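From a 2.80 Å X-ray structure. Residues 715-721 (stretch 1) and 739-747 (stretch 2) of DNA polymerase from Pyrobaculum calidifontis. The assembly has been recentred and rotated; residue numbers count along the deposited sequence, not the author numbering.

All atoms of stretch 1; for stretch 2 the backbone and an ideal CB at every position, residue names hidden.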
ATOM      1  N   GLY A 715     -12.578 -25.163  -0.171  1.00134.36           N
ATOM      2  CA  GLY A 715     -13.989 -24.906  -0.381  1.00135.15           C
ATOM      3  C   GLY A 715     -14.857 -26.095  -0.021  1.00130.51           C
ATOM      4  O   GLY A 715     -14.996 -27.021  -0.825  1.00127.01           O
ATOM      5  N   TYR A 716     -15.442 -26.094   1.175  1.00139.58           N
ATOM      6  CA  TYR A 716     -16.208 -27.235   1.655  1.00131.95           C
ATOM      7  C   TYR A 716     -17.587 -26.804   2.140  1.00125.18           C
ATOM      8  O   TYR A 716     -17.810 -25.649   2.516  1.00121.50           O
ATOM      9  CB  TYR A 716     -15.458 -27.972   2.774  1.00127.03           C
ATOM     10  CG  TYR A 716     -15.207 -27.156   4.023  1.00126.67           C
ATOM     11  CD1 TYR A 716     -16.158 -27.078   5.033  1.00126.23           C
ATOM     12  CD2 TYR A 716     -14.009 -26.477   4.198  1.00127.86           C
ATOM     13  CE1 TYR A 716     -15.925 -26.338   6.179  1.00127.16           C
ATOM     14  CE2 TYR A 716     -13.767 -25.736   5.340  1.00129.12           C
ATOM     15  CZ  TYR A 716     -14.730 -25.670   6.326  1.00131.62           C
ATOM     16  OH  TYR A 716     -14.495 -24.935   7.465  1.00136.53           O
ATOM     17  N   VAL A 717     -18.514 -27.761   2.122  1.00119.10           N
ATOM     18  CA  VAL A 717     -19.872 -27.573   2.619  1.00123.72           C
ATOM     19  C   VAL A 717     -20.204 -28.723   3.564  1.00128.27           C
ATOM     20  O   VAL A 717     -19.908 -29.886   3.267  1.00143.48           O
ATOM     21  CB  VAL A 717     -20.899 -27.502   1.468  1.00121.69           C
ATOM     22  CG1 VAL A 717     -22.301 -27.288   2.012  1.00118.22           C
ATOM     23  CG2 VAL A 717     -20.529 -26.397   0.487  1.00123.85           C
ATOM     24  N   ILE A 718     -20.819 -28.398   4.697  1.00132.38           N
ATOM     25  CA  ILE A 718     -21.243 -29.413   5.657  1.00127.35           C
ATOM     26  C   ILE A 718     -22.560 -30.026   5.190  1.00123.09           C
ATOM     27  O   ILE A 718     -23.500 -29.310   4.825  1.00112.24           O
ATOM     28  CB  ILE A 718     -21.363 -28.818   7.071  1.00126.72           C
ATOM     29  CG1 ILE A 718     -19.980 -28.602   7.701  1.00125.92           C
ATOM     30  CG2 ILE A 718     -22.217 -29.702   7.967  1.00127.30           C
ATOM     31  CD1 ILE A 718     -19.192 -27.428   7.160  1.00124.56           C
ATOM     32  N   VAL A 719     -22.632 -31.357   5.216  1.00126.50           N
ATOM     33  CA  VAL A 719     -23.762 -32.118   4.699  1.00126.70           C
ATOM     34  C   VAL A 719     -24.259 -33.046   5.799  1.00130.49           C
ATOM     35  O   VAL A 719     -23.503 -33.435   6.694  1.00126.20           O
ATOM     36  CB  VAL A 719     -23.375 -32.915   3.428  1.00124.76           C
ATOM     37  CG1 VAL A 719     -24.597 -33.556   2.784  1.00121.12           C
ATOM     38  CG2 VAL A 719     -22.658 -32.015   2.430  1.00126.26           C
ATOM     39  N   ARG A 720     -25.545 -33.394   5.740  1.00124.93           N
ATOM     40  CA  ARG A 720     -26.129 -34.245   6.766  1.00129.79           C
ATOM     41  C   ARG A 720     -25.479 -35.622   6.769  1.00142.19           C
ATOM     42  O   ARG A 720     -25.011 -36.121   5.741  1.00150.20           O
ATOM     43  CB  ARG A 720     -27.634 -34.425   6.551  1.00123.64           C
ATOM     44  CG  ARG A 720     -27.994 -35.088   5.229  1.00120.43           C
ATOM     45  CD  ARG A 720     -29.484 -35.370   5.122  1.00118.31           C
ATOM     46  NE  ARG A 720     -30.309 -34.169   5.179  1.00119.25           N
ATOM     47  CZ  ARG A 720     -31.101 -33.870   6.203  1.00119.96           C
ATOM     48  NH1 ARG A 720     -31.169 -34.687   7.245  1.00119.33           N
ATOM     49  NH2 ARG A 720     -31.830 -32.762   6.186  1.00117.76           N
ATOM     50  N   GLY A 721     -25.452 -36.234   7.948  1.00139.22           N
ATOM     51  CA  GLY A 721     -24.932 -37.568   8.101  1.00144.35           C
ATOM     52  C   GLY A 721     -24.374 -37.821   9.485  1.00149.12           C
ATOM     53  O   GLY A 721     -24.126 -36.896  10.264  1.00149.30           O
ATOM     54  N   UNK A 739     -28.727 -30.956  -3.096  1.00139.31           N
ATOM     55  CA  UNK A 739     -29.216 -29.834  -2.297  1.00133.01           C
ATOM     56  C   UNK A 739     -29.856 -30.322  -1.000  1.00131.92           C
ATOM     57  O   UNK A 739     -30.890 -29.814  -0.564  1.00132.25           O
ATOM     58  CB  UNK A 739     -30.221 -29.006  -3.100  1.00133.01           C
ATOM     59  N   UNK A 740     -29.234 -31.320  -0.375  1.00132.70           N
ATOM     60  CA  UNK A 740     -29.559 -31.744   0.989  1.00133.09           C
ATOM     61  C   UNK A 740     -28.371 -31.406   1.885  1.00139.84           C
ATOM     62  O   UNK A 740     -27.371 -32.133   1.915  1.00139.63           O
ATOM     63  CB  UNK A 740     -29.886 -33.237   1.048  1.00133.09           C
ATOM     64  N   UNK A 741     -28.460 -30.247   2.532  1.00129.38           N
ATOM     65  CA  UNK A 741     -27.369 -29.639   3.282  1.00132.92           C
ATOM     66  C   UNK A 741     -27.749 -29.555   4.757  1.00128.11           C
ATOM     67  O   UNK A 741     -28.905 -29.272   5.090  1.00124.60           O
ATOM     68  CB  UNK A 741     -27.034 -28.252   2.729  1.00132.92           C
ATOM     69  N   UNK A 742     -26.778 -29.796   5.641  1.00133.37           N
ATOM     70  CA  UNK A 742     -27.025 -29.724   7.082  1.00128.20           C
ATOM     71  C   UNK A 742     -27.345 -28.283   7.454  1.00121.25           C
ATOM     72  O   UNK A 742     -26.467 -27.517   7.863  1.00115.80           O
ATOM     73  CB  UNK A 742     -25.822 -30.237   7.877  1.00128.20           C
ATOM     74  N   UNK A 743     -28.619 -27.914   7.312  1.00118.11           N
ATOM     75  CA  UNK A 743     -29.051 -26.551   7.605  1.00119.19           C
ATOM     76  C   UNK A 743     -28.854 -26.219   9.080  1.00117.22           C
ATOM     77  O   UNK A 743     -28.552 -25.072   9.428  1.00121.40           O
ATOM     78  CB  UNK A 743     -30.518 -26.361   7.214  1.00119.19           C
ATOM     79  N   UNK A 744     -29.012 -27.207   9.968  1.00123.31           N
ATOM     80  CA  UNK A 744     -28.842 -26.960  11.396  1.00123.58           C
ATOM     81  C   UNK A 744     -27.446 -26.440  11.716  1.00122.29           C
ATOM     82  O   UNK A 744     -27.267 -25.703  12.691  1.00129.93           O
ATOM     83  CB  UNK A 744     -29.115 -28.240  12.189  1.00123.58           C
ATOM     84  N   UNK A 745     -26.449 -26.809  10.911  1.00124.42           N
ATOM     85  CA  UNK A 745     -25.110 -26.255  11.085  1.00124.11           C
ATOM     86  C   UNK A 745     -25.086 -24.771  10.735  1.00130.92           C
ATOM     87  O   UNK A 745     -24.610 -23.943  11.521  1.00133.11           O
ATOM     88  CB  UNK A 745     -24.100 -27.017  10.224  1.00124.11           C
ATOM     89  N   UNK A 746     -25.601 -24.417   9.554  1.00121.97           N
ATOM     90  CA  UNK A 746     -25.465 -23.056   9.050  1.00119.99           C
ATOM     91  C   UNK A 746     -26.328 -22.044   9.792  1.00115.87           C
ATOM     92  O   UNK A 746     -26.003 -20.854   9.776  1.00117.08           O
ATOM     93  CB  UNK A 746     -25.816 -23.024   7.561  1.00119.99           C
ATOM     94  N   UNK A 747     -27.404 -22.474  10.449  1.00118.04           N
ATOM     95  CA  UNK A 747     -28.170 -21.547  11.277  1.00114.00           C
ATOM     96  C   UNK A 747     -27.522 -21.364  12.643  1.00113.48           C
ATOM     97  O   UNK A 747     -27.440 -20.243  13.157  1.00115.94           O
ATOM     98  CB  UNK A 747     -29.608 -22.043  11.441  1.00114.00           C
TER

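Position 739 lies out of reach of stretch 1, so nothing visible there selects its side chain. The residue is Ser 739, and it makes no contact here.

At 740 the CA-to-CB bond points sideways, and the ideal CB is 4.3 Å from NE of Arg 720. A long polar or acidic chain would suit this margin. The residue is Lys 740. Its CB sits near the plane of the Arg 720 guanidinium, at the edge, and the end of the chain leads away from stretch 1. Its NZ is hydrogen-bonded elsewhere in the structure.

At 741 the CA-to-CB bond points away from stretch 1, yet the ideal CB is 4.9 Å from CG1 of Val 717. Backbone angles of -116/142 are extended and suit a beta-branched residue; valine, isoleucine or leucine could reach the neighbouring methyl. The residue is Val 741, chi1 t. Its CG1 packs 3.7 Å from CG1 of Val 717 and lies 3.1 Å from the carbonyl O of Ile 718.

Position 742 points toward stretch 1, with its ideal CB 3.6 Å from CG2 of Ile 718. The space is tight at CB, and a helix starts at the next residue. Aspartate, asparagine, serine or threonine would suit such an N-cap position. The residue is Asp 742. Its backbone N gives a weak hydrogen bond to O of Ile 718, at 3.4 Å, which ties the start of the helix to the end of the strand.

Position 743 points away and 744 is out of reach, so stretch 1 places no demand on either. They are Val 743 and Asp 744.

Position 745 points toward stretch 1, its ideal CB 4.0 Å from CG2 of Ile 718. A leucine, methionine or aromatic could cover that aliphatic side chain. The residue is Tyr 745, chi1 t. Ile 718 lies over one face of the ring, with CG1 3.8 Å from the ring centroid in a CH-pi contact. The OH is hydrogen-bonded elsewhere in the structure.

At 746 the CA-to-CB bond points sideways, with nothing of stretch 1 within 5.5 Å of the ideal CB. Only a long side chain could return to the strand, and one with an acceptor could meet N of Ile 718. The residue is Tyr 746. OH of Tyr 746 accepts a weak hydrogen bond from N of Ile 718 at 3.5 Å, and CG1 of Val 717 sits at the ring edge.

Position 747 is out of reach. It is Ile 747.

Stretch 2, residues 739-747: SKVDVDYYI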
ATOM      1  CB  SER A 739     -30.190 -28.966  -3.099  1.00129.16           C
ATOM      2  OG  SER A 739     -29.614 -28.537  -4.321  1.00125.63           O
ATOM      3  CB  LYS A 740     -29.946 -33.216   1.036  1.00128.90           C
ATOM      4  CG  LYS A 740     -31.414 -33.450   0.687  1.00123.93           C
ATOM      5  CD  LYS A 740     -31.686 -33.293  -0.796  1.00119.55           C
ATOM      6  CE  LYS A 740     -33.174 -33.335  -1.103  1.00116.50           C
ATOM      7  NZ  LYS A 740     -33.427 -32.972  -2.525  1.00115.48           N
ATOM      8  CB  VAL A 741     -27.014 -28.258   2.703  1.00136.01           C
ATOM      9  CG1 VAL A 741     -25.770 -27.704   3.366  1.00134.24           C
ATOM     10  CG2 VAL A 741     -26.817 -28.367   1.195  1.00134.65           C
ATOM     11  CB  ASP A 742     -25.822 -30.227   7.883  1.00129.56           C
ATOM     12  CG  ASP A 742     -26.086 -30.253   9.385  1.00125.17           C
ATOM     13  OD1 ASP A 742     -27.260 -30.121   9.793  1.00120.14           O
ATOM     14  OD2 ASP A 742     -25.117 -30.398  10.160  1.00122.43           O
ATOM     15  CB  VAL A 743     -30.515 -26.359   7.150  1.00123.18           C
ATOM     16  CG1 VAL A 743     -31.497 -26.448   8.319  1.00125.26           C
ATOM     17  CG2 VAL A 743     -30.669 -25.050   6.415  1.00126.50           C
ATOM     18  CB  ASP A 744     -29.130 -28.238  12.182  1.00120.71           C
ATOM     19  CG  ASP A 744     -30.568 -28.695  12.047  1.00116.87           C
ATOM     20  OD1 ASP A 744     -31.315 -28.079  11.257  1.00113.15           O
ATOM     21  OD2 ASP A 744     -30.952 -29.670  12.724  1.00110.83           O
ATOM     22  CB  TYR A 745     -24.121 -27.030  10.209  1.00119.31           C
ATOM     23  CG  TYR A 745     -22.666 -26.616  10.337  1.00113.49           C
ATOM     24  CD1 TYR A 745     -22.171 -25.496   9.677  1.00111.63           C
ATOM     25  CD2 TYR A 745     -21.774 -27.390  11.067  1.00113.57           C
ATOM     26  CE1 TYR A 745     -20.841 -25.132   9.786  1.00112.41           C
ATOM     27  CE2 TYR A 745     -20.440 -27.043  11.169  1.00116.13           C
ATOM     28  CZ  TYR A 745     -19.980 -25.910  10.531  1.00113.61           C
ATOM     29  OH  TYR A 745     -18.654 -25.557  10.638  1.00105.96           O
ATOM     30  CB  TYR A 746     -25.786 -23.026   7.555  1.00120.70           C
ATOM     31  CG  TYR A 746     -24.656 -23.556   6.706  1.00125.66           C
ATOM     32  CD1 TYR A 746     -23.339 -23.432   7.126  1.00127.35           C
ATOM     33  CD2 TYR A 746     -24.901 -24.191   5.495  1.00124.69           C
ATOM     34  CE1 TYR A 746     -22.295 -23.916   6.363  1.00123.35           C
ATOM     35  CE2 TYR A 746     -23.861 -24.680   4.724  1.00122.73           C
ATOM     36  CZ  TYR A 746     -22.561 -24.538   5.164  1.00121.29           C
ATOM     37  OH  TYR A 746     -21.519 -25.021   4.406  1.00117.74           O
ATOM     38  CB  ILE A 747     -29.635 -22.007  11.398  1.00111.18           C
ATOM     39  CG1 ILE A 747     -30.374 -21.751  10.084  1.00112.21           C
ATOM     40  CG2 ILE A 747     -30.335 -21.306  12.552  1.00109.91           C
ATOM     41  CD1 ILE A 747     -30.844 -22.990   9.389  1.00112.17           C
TER
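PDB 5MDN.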